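Local atomic coordinates of yncA (Salmonella typhimurium, PDB entry 3DR6), a protein that probably transfers an acetyl group from acetyl-coenzyme A to an acceptor that is not established, as a member of the GNAT acetyltransferase family. Residues 5-10 with 58-63; 84-89 with 102-107. One frame throughout, in Å; residues are numbered along the deposited sequence. Where two conformers were deposited one is given.

Contact 1 (5-10 with 58-63); sequences TIRFAD and VSEENG
Arg-7 reaches across to Val-58 and Glu-60 on the neighbouring antiparallel strand. Its CB leaves the sheet on the face that also carries Thr-5, Val-58 and Glu-60. Arg-7 CG stands between the backbone N and the carbonyl carbon (chi1 58°) and lies 3.7 Å from Val-58 CG2. The chain then runs extended to NE, and CD passes near Glu-60 OE1. Arg-7 NE gives its hydrogen to Glu-60 OE1 at 2.7 Å, a salt bridge with an N-H...O angle of 157°. The oxygen sits near the guanidinium plane, but NE meets it from above the carboxylate plane. The two planes are 89° apart. Val-58 CG2 lies over one guanidinium face, toward the rim, 3.4 Å from Arg-7 NH1. NH1 also bonds to Phe-8 O and forms a salt bridge with Asp-13 OD2, so both NE and NH1 are tied down. This is regular antiparallel pairing of the first two strands of a GNAT fold: four backbone hydrogen bonds, two between Thr-5 and Glu-60 and two between Arg-7 and Val-58. Ile-6 and Ser-59 form the non-hydrogen-bonded pair between them, with CA atoms 4.4 Å apart. Ala-9 CB rests on Val-58 CG1 at 3.8 Å. Strand 5-8 is an outermost strand of the sheet within this chain. Strand 56-61 lies between it and strand 64-73, and helix 99-113 packs on the face of Ile-6 and Ser-59.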
ATOM      1  N   THR C   5     -16.200  -0.151  27.819  1.00 25.25           N
ATOM      2  CA  THR C   5     -15.264   0.979  27.775  1.00 23.79           C
ATOM      3  C   THR C   5     -14.256   0.706  26.674  1.00 22.72           C
ATOM      4  O   THR C   5     -14.097  -0.446  26.247  1.00 21.83           O
ATOM      5  CB  THR C   5     -14.479   1.144  29.089  1.00 24.01           C
ATOM      6  OG1 THR C   5     -13.855  -0.108  29.429  1.00 24.22           O
ATOM      7  CG2 THR C   5     -15.388   1.590  30.230  1.00 23.49           C
ATOM      8  N   ILE C   6     -13.589   1.767  26.222  1.00 21.91           N
ATOM      9  CA  ILE C   6     -12.463   1.666  25.294  1.00 21.42           C
ATOM     10  C   ILE C   6     -11.293   2.357  25.967  1.00 21.22           C
ATOM     11  O   ILE C   6     -11.448   3.428  26.550  1.00 21.07           O
ATOM     12  CB  ILE C   6     -12.762   2.324  23.917  1.00 21.43           C
ATOM     13  CG1 ILE C   6     -13.802   1.501  23.146  1.00 22.31           C
ATOM     14  CG2 ILE C   6     -11.467   2.441  23.089  1.00 20.68           C
ATOM     15  CD1 ILE C   6     -14.434   2.239  21.975  1.00 22.72           C
ATOM     16  N   ARG C   7     -10.134   1.719  25.936  1.00 20.65           N
ATOM     17  CA  ARG C   7      -8.954   2.284  26.568  1.00 20.99           C
ATOM     18  C   ARG C   7      -7.749   1.953  25.715  1.00 21.15           C
ATOM     19  O   ARG C   7      -7.841   1.136  24.796  1.00 20.68           O
ATOM     20  CB  ARG C   7      -8.778   1.700  27.978  1.00 21.10           C
ATOM     21  CG  ARG C   7      -8.668   0.183  27.993  1.00 20.88           C
ATOM     22  CD  ARG C   7      -8.208  -0.268  29.354  1.00 21.91           C
ATOM     23  NE  ARG C   7      -8.288  -1.713  29.515  1.00 21.37           N
ATOM     24  CZ  ARG C   7      -7.376  -2.571  29.068  1.00 20.47           C
ATOM     25  NH1 ARG C   7      -6.311  -2.143  28.410  1.00 19.52           N
ATOM     26  NH2 ARG C   7      -7.547  -3.874  29.265  1.00 21.53           N
ATOM     27  N   PHE C   8      -6.619   2.590  26.004  1.00 20.78           N
ATOM     28  CA  PHE C   8      -5.352   2.167  25.425  1.00 21.31           C
ATOM     29  C   PHE C   8      -4.982   0.771  25.905  1.00 21.17           C
ATOM     30  O   PHE C   8      -5.191   0.431  27.076  1.00 20.48           O
ATOM     31  CB  PHE C   8      -4.236   3.160  25.772  1.00 21.97           C
ATOM     32  CG  PHE C   8      -4.360   4.459  25.047  1.00 23.29           C
ATOM     33  CD1 PHE C   8      -4.089   4.531  23.682  1.00 24.82           C
ATOM     34  CD2 PHE C   8      -4.769   5.607  25.713  1.00 24.65           C
ATOM     35  CE1 PHE C   8      -4.209   5.722  22.996  1.00 25.16           C
ATOM     36  CE2 PHE C   8      -4.898   6.811  25.024  1.00 25.10           C
ATOM     37  CZ  PHE C   8      -4.622   6.865  23.666  1.00 23.73           C
ATOM     38  N   ALA C   9      -4.445  -0.030  24.987  1.00 20.85           N
ATOM     39  CA  ALA C   9      -3.997  -1.378  25.319  1.00 21.62           C
ATOM     40  C   ALA C   9      -2.712  -1.343  26.150  1.00 22.39           C
ATOM     41  O   ALA C   9      -1.942  -0.356  26.087  1.00 21.22           O
ATOM     42  CB  ALA C   9      -3.802  -2.215  24.036  1.00 20.93           C
ATOM     43  N   ASP C  10      -2.526  -2.401  26.949  1.00 23.30           N
ATOM     44  CA  ASP C  10      -1.300  -2.682  27.717  1.00 25.06           C
ATOM     45  C   ASP C  10      -0.642  -3.927  27.159  1.00 25.24           C
ATOM     46  O   ASP C  10      -1.284  -4.703  26.431  1.00 24.75           O
ATOM     47  CB  ASP C  10      -1.624  -3.041  29.179  1.00 25.76           C
ATOM     48  CG  ASP C  10      -2.353  -1.962  29.912  1.00 29.29           C
ATOM     49  OD1 ASP C  10      -2.357  -0.793  29.442  1.00 34.31           O
ATOM     50  OD2 ASP C  10      -2.911  -2.285  30.987  1.00 31.87           O
ATOM     51  N   VAL C  58      -8.186  -1.049  23.037  1.00 17.61           N
ATOM     52  CA  VAL C  58      -9.036  -2.223  23.230  1.00 17.21           C
ATOM     53  C   VAL C  58     -10.409  -1.788  23.698  1.00 17.39           C
ATOM     54  O   VAL C  58     -10.529  -0.792  24.434  1.00 17.27           O
ATOM     55  CB  VAL C  58      -8.445  -3.260  24.238  1.00 17.40           C
ATOM     56  CG1 VAL C  58      -7.186  -3.911  23.673  1.00 16.90           C
ATOM     57  CG2 VAL C  58      -8.177  -2.612  25.584  1.00 16.22           C
ATOM     58  N   SER C  59     -11.440  -2.535  23.281  1.00 16.76           N
ATOM     59  CA  SER C  59     -12.738  -2.490  23.950  1.00 17.37           C
ATOM     60  C   SER C  59     -12.789  -3.556  25.063  1.00 17.87           C
ATOM     61  O   SER C  59     -12.222  -4.647  24.939  1.00 16.67           O
ATOM     62  CB  SER C  59     -13.919  -2.653  22.978  1.00 17.85           C
ATOM     63  OG  SER C  59     -13.743  -3.734  22.081  1.00 18.25           O
ATOM     64  N   GLU C  60     -13.459  -3.217  26.158  1.00 18.75           N
ATOM     65  CA  GLU C  60     -13.502  -4.090  27.316  1.00 21.18           C
ATOM     66  C   GLU C  60     -14.937  -4.093  27.859  1.00 21.49           C
ATOM     67  O   GLU C  60     -15.635  -3.072  27.806  1.00 21.71           O
ATOM     68  CB  GLU C  60     -12.514  -3.567  28.357  1.00 21.40           C
ATOM     69  CG  GLU C  60     -12.128  -4.505  29.492  1.00 24.66           C
ATOM     70  CD  GLU C  60     -11.174  -3.826  30.474  1.00 24.75           C
ATOM     71  OE1 GLU C  60     -10.703  -2.704  30.190  1.00 30.94           O
ATOM     72  OE2 GLU C  60     -10.903  -4.394  31.550  1.00 32.48           O
ATOM     73  N   GLU C  61     -15.366  -5.251  28.355  1.00 21.81           N
ATOM     74  CA  GLU C  61     -16.677  -5.438  28.979  1.00 23.19           C
ATOM     75  C   GLU C  61     -16.483  -6.481  30.076  1.00 22.18           C
ATOM     76  O   GLU C  61     -16.001  -7.597  29.805  1.00 21.50           O
ATOM     77  CB  GLU C  61     -17.683  -5.932  27.938  1.00 23.46           C
ATOM     78  CG  GLU C  61     -19.137  -6.104  28.427  1.00 26.51           C
ATOM     79  CD  GLU C  61     -19.989  -6.840  27.396  1.00 26.65           C
ATOM     80  OE1 GLU C  61     -20.066  -6.370  26.239  1.00 31.25           O
ATOM     81  OE2 GLU C  61     -20.551  -7.912  27.725  1.00 32.93           O
ATOM     82  N   ASN C  62     -16.832  -6.108  31.310  1.00 22.08           N
ATOM     83  CA  ASN C  62     -16.697  -6.986  32.465  1.00 22.30           C
ATOM     84  C   ASN C  62     -15.284  -7.572  32.541  1.00 21.88           C
ATOM     85  O   ASN C  62     -15.101  -8.752  32.836  1.00 22.04           O
ATOM     86  CB  ASN C  62     -17.762  -8.094  32.421  1.00 22.45           C
ATOM     87  CG  ASN C  62     -18.176  -8.580  33.816  1.00 23.98           C
ATOM     88  OD1 ASN C  62     -18.049  -7.864  34.811  1.00 25.10           O
ATOM     89  ND2 ASN C  62     -18.692  -9.812  33.878  1.00 25.38           N
ATOM     90  N   GLY C  63     -14.288  -6.735  32.254  1.00 21.44           N
ATOM     91  CA  GLY C  63     -12.895  -7.165  32.269  1.00 21.23           C
ATOM     92  C   GLY C  63     -12.415  -8.019  31.095  1.00 21.08           C
ATOM     93  O   GLY C  63     -11.255  -8.450  31.083  1.00 22.00           O
TER
HETATM   94  O   HOH W   1     -15.294  -1.863  30.940  1.00 36.34           O

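Contact 2 (84-89 with 102-107); sequences VEHSVY and KLLSRL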
ATOM      1  N   VAL C  84      -2.728   7.171   7.145  1.00 15.16           N
ATOM      2  CA  VAL C  84      -2.663   5.936   7.917  1.00 15.97           C
ATOM      3  C   VAL C  84      -3.794   4.998   7.502  1.00 15.62           C
ATOM      4  O   VAL C  84      -4.833   5.440   6.986  1.00 16.16           O
ATOM      5  CB  VAL C  84      -2.689   6.181   9.456  1.00 15.64           C
ATOM      6  CG1 VAL C  84      -1.339   6.800   9.938  1.00 15.25           C
ATOM      7  CG2 VAL C  84      -3.937   7.028   9.879  1.00 15.67           C
ATOM      8  N   GLU C  85      -3.579   3.705   7.716  1.00 15.66           N
ATOM      9  CA  GLU C  85      -4.591   2.704   7.452  1.00 16.70           C
ATOM     10  C   GLU C  85      -4.933   1.982   8.755  1.00 17.64           C
ATOM     11  O   GLU C  85      -4.026   1.514   9.482  1.00 17.88           O
ATOM     12  CB  GLU C  85      -4.087   1.688   6.413  1.00 17.35           C
ATOM     13  CG  GLU C  85      -5.089   0.586   6.195  1.00 18.10           C
ATOM     14  CD  GLU C  85      -4.663  -0.398   5.135  1.00 23.10           C
ATOM     15  OE1 GLU C  85      -3.579  -0.173   4.528  1.00 23.87           O
ATOM     16  OE2 GLU C  85      -5.421  -1.385   4.933  1.00 23.46           O
ATOM     17  N   HIS C  86      -6.235   1.861   9.032  1.00 17.85           N
ATOM     18  CA  HIS C  86      -6.699   1.339  10.330  1.00 18.38           C
ATOM     19  C   HIS C  86      -6.883  -0.164  10.279  1.00 18.63           C
ATOM     20  O   HIS C  86      -7.030  -0.731   9.212  1.00 17.83           O
ATOM     21  CB  HIS C  86      -8.003   2.043  10.814  1.00 19.43           C
ATOM     22  CG  HIS C  86      -9.269   1.570  10.150  1.00 22.93           C
ATOM     23  ND1 HIS C  86      -9.771   0.297  10.316  1.00 26.90           N
ATOM     24  CD2 HIS C  86     -10.162   2.224   9.366  1.00 23.37           C
ATOM     25  CE1 HIS C  86     -10.892   0.176   9.623  1.00 29.57           C
ATOM     26  NE2 HIS C  86     -11.162   1.343   9.061  1.00 26.91           N
ATOM     27  N   SER C  87      -6.858  -0.788  11.445  1.00 18.73           N
ATOM     28  CA  SER C  87      -7.296  -2.156  11.571  1.00 20.11           C
ATOM     29  C   SER C  87      -8.159  -2.204  12.827  1.00 19.33           C
ATOM     30  O   SER C  87      -7.735  -1.760  13.906  1.00 18.44           O
ATOM     31  CB  SER C  87      -6.099  -3.127  11.589  1.00 21.84           C
ATOM     32  OG  SER C  87      -5.298  -2.964  12.770  1.00 26.93           O
ATOM     33  N   VAL C  88      -9.400  -2.646  12.648  1.00 17.85           N
ATOM     34  CA  VAL C  88     -10.352  -2.781  13.751  1.00 17.72           C
ATOM     35  C   VAL C  88     -10.905  -4.203  13.700  1.00 18.07           C
ATOM     36  O   VAL C  88     -11.511  -4.606  12.687  1.00 17.83           O
ATOM     37  CB  VAL C  88     -11.509  -1.755  13.617  1.00 18.20           C
ATOM     38  CG1 VAL C  88     -12.557  -1.987  14.676  1.00 17.74           C
ATOM     39  CG2 VAL C  88     -10.982  -0.330  13.698  1.00 17.75           C
ATOM     40  N   TYR C  89     -10.688  -4.968  14.765  1.00 17.46           N
ATOM     41  CA  TYR C  89     -11.156  -6.354  14.799  1.00 17.59           C
ATOM     42  C   TYR C  89     -11.949  -6.594  16.071  1.00 17.41           C
ATOM     43  O   TYR C  89     -11.483  -6.314  17.174  1.00 17.62           O
ATOM     44  CB  TYR C  89      -9.978  -7.339  14.685  1.00 18.64           C
ATOM     45  CG  TYR C  89      -9.130  -7.136  13.435  1.00 19.47           C
ATOM     46  CD1 TYR C  89      -9.691  -7.270  12.163  1.00 20.86           C
ATOM     47  CD2 TYR C  89      -7.779  -6.805  13.531  1.00 21.66           C
ATOM     48  CE1 TYR C  89      -8.920  -7.059  10.994  1.00 21.75           C
ATOM     49  CE2 TYR C  89      -7.004  -6.610  12.377  1.00 21.59           C
ATOM     50  CZ  TYR C  89      -7.591  -6.741  11.122  1.00 22.04           C
ATOM     51  OH  TYR C  89      -6.847  -6.541   9.974  1.00 23.74           O
ATOM     52  N   LYS C 102     -17.545   2.174  17.414  1.00 17.87           N
ATOM     53  CA  LYS C 102     -17.047   2.890  18.596  1.00 17.55           C
ATOM     54  C   LYS C 102     -15.511   2.904  18.664  1.00 16.87           C
ATOM     55  O   LYS C 102     -14.910   3.941  18.971  1.00 16.55           O
ATOM     56  CB  LYS C 102     -17.645   2.296  19.869  1.00 17.62           C
ATOM     57  CG  LYS C 102     -19.162   2.593  20.005  1.00 18.28           C
ATOM     58  CD  LYS C 102     -19.768   1.951  21.247  1.00 18.74           C
ATOM     59  CE  LYS C 102     -21.234   2.346  21.372  1.00 18.98           C
ATOM     60  NZ  LYS C 102     -21.955   1.574  22.446  1.00 19.39           N
ATOM     61  N   LEU C 103     -14.897   1.745  18.395  1.00 16.12           N
ATOM     62  CA  LEU C 103     -13.443   1.636  18.276  1.00 16.00           C
ATOM     63  C   LEU C 103     -12.902   2.567  17.193  1.00 16.44           C
ATOM     64  O   LEU C 103     -11.937   3.301  17.412  1.00 16.59           O
ATOM     65  CB  LEU C 103     -13.028   0.186  17.959  1.00 15.77           C
ATOM     66  CG  LEU C 103     -13.033  -0.680  19.228  1.00 17.28           C
ATOM     67  CD1 LEU C 103     -12.946  -2.165  18.867  1.00 18.15           C
ATOM     68  CD2 LEU C 103     -11.879  -0.233  20.166  1.00 16.34           C
ATOM     69  N   LEU C 104     -13.535   2.521  16.031  1.00 16.86           N
ATOM     70  CA  LEU C 104     -13.078   3.318  14.892  1.00 17.53           C
ATOM     71  C   LEU C 104     -13.184   4.823  15.184  1.00 17.18           C
ATOM     72  O   LEU C 104     -12.279   5.581  14.842  1.00 17.18           O
ATOM     73  CB  LEU C 104     -13.796   2.916  13.593  1.00 17.46           C
ATOM     74  CG  LEU C 104     -13.321   3.659  12.336  1.00 18.87           C
ATOM     75  CD1 LEU C 104     -11.790   3.606  12.151  1.00 20.07           C
ATOM     76  CD2 LEU C 104     -14.040   3.098  11.090  1.00 18.02           C
ATOM     77  N   SER C 105     -14.275   5.229  15.839  0.50 17.73           N
ATOM     78  CA  SER C 105     -14.467   6.639  16.207  0.50 17.79           C
ATOM     79  C   SER C 105     -13.331   7.119  17.110  0.50 18.52           C
ATOM     80  O   SER C 105     -12.707   8.148  16.847  0.50 18.09           O
ATOM     81  CB  SER C 105     -15.829   6.863  16.879  0.50 18.19           C
ATOM     82  OG  SER C 105     -16.123   8.246  16.979  0.50 15.44           O
ATOM     83  N   ARG C 106     -13.040   6.345  18.152  1.00 18.85           N
ATOM     84  CA  ARG C 106     -11.935   6.666  19.062  1.00 19.40           C
ATOM     85  C   ARG C 106     -10.585   6.727  18.310  1.00 19.06           C
ATOM     86  O   ARG C 106      -9.780   7.656  18.519  1.00 18.51           O
ATOM     87  CB  ARG C 106     -11.876   5.675  20.218  1.00 19.81           C
ATOM     88  CG  ARG C 106     -10.676   5.863  21.167  1.00 23.53           C
ATOM     89  CD  ARG C 106     -10.650   7.243  21.870  1.00 26.99           C
ATOM     90  NE  ARG C 106      -9.386   7.423  22.594  1.00 29.33           N
ATOM     91  CZ  ARG C 106      -9.121   6.906  23.801  1.00 30.68           C
ATOM     92  NH1 ARG C 106     -10.026   6.174  24.455  1.00 30.31           N
ATOM     93  NH2 ARG C 106      -7.939   7.118  24.365  1.00 31.03           N
ATOM     94  N   LEU C 107     -10.367   5.761  17.415  1.00 18.49           N
ATOM     95  CA  LEU C 107      -9.153   5.704  16.590  1.00 18.40           C
ATOM     96  C   LEU C 107      -8.926   6.989  15.783  1.00 18.11           C
ATOM     97  O   LEU C 107      -7.810   7.517  15.717  1.00 17.75           O
ATOM     98  CB  LEU C 107      -9.225   4.500  15.642  1.00 18.44           C
ATOM     99  CG  LEU C 107      -7.900   3.985  15.111  1.00 20.44           C
ATOM    100  CD1 LEU C 107      -7.016   3.448  16.283  1.00 20.06           C
ATOM    101  CD2 LEU C 107      -8.150   2.931  14.025  1.00 18.31           C
TER
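His-86 and Val-88 point from strand 84-89 toward Leu-103, Leu-104 and Leu-107 of the helix. The contact is made by apolar side chains and one CH-pi interaction. Leu-104 has CG anti to the backbone N (chi1 -177°), and chi2 of 52° then places CD1 over one face of the His-86 imidazole. Leu-104 CD1 is 3.8 Å from the centroid of the His-86 ring and 24° off the ring normal. It is offset toward the rim, with CD2 of His-86 nearest to Leu-104 CD1 at 3.5 Å. The two side chains cross at about a right angle. The other methyl, Leu-104 CD2, approaches His-86 NE2. This nitrogen is hydrogen-bonded to NE2 of His-134, and the two imidazole planes are nearly parallel. Leu-107 CD2 turns against the base of the histidine, 3.3 Å from His-86 CB, which is tight packing. Leu-107 CD2 also lies 4.3 Å from Val-88 CG2. Val-88 uses its two branches differently. CG1, anti to the backbone N, meets Leu-103 CB at 4.0 Å, while CG2, beside that N, faces Leu-104 CB and Leu-107. This is the strand-to-helix half of a beta-alpha-beta unit that ends in strand 118-124. The connection into helix 99-113 carries a Q-x-x-G-x-G sequence, which in GNAT enzymes binds the acetyl-CoA pyrophosphate and probably does so here. Strand 83-90 lies between strands 64-73 and 118-124. Met-119 touches His-86 and Leu-104, and Phe-71 meets Leu-107, so the helix also touches both neighbouring strands.

From the N terminus, strand 5-8 comes first. The chain then passes through helices 14-27 and 39-52 before strand 56-61 returns beside it, and contact 1 closes this long, mainly helical loop. The chain continues through strand 64-73 to strand 83-90. A short excursion then leads into helix 99-113, where contact 2 closes the second loop. The loops follow in series and neither encloses the other. Contact 1 joins strands at one margin of the sheet, while contact 2 packs a helix near the chain's centre. Their centres are about 14 Å apart. They meet at several points, among them Ile-6 and Ser-59 on Leu-103 and Phe-8 on Arg-106. Helix 99-113 therefore touches strands 5-8 and 56-61 as well as strand 83-90.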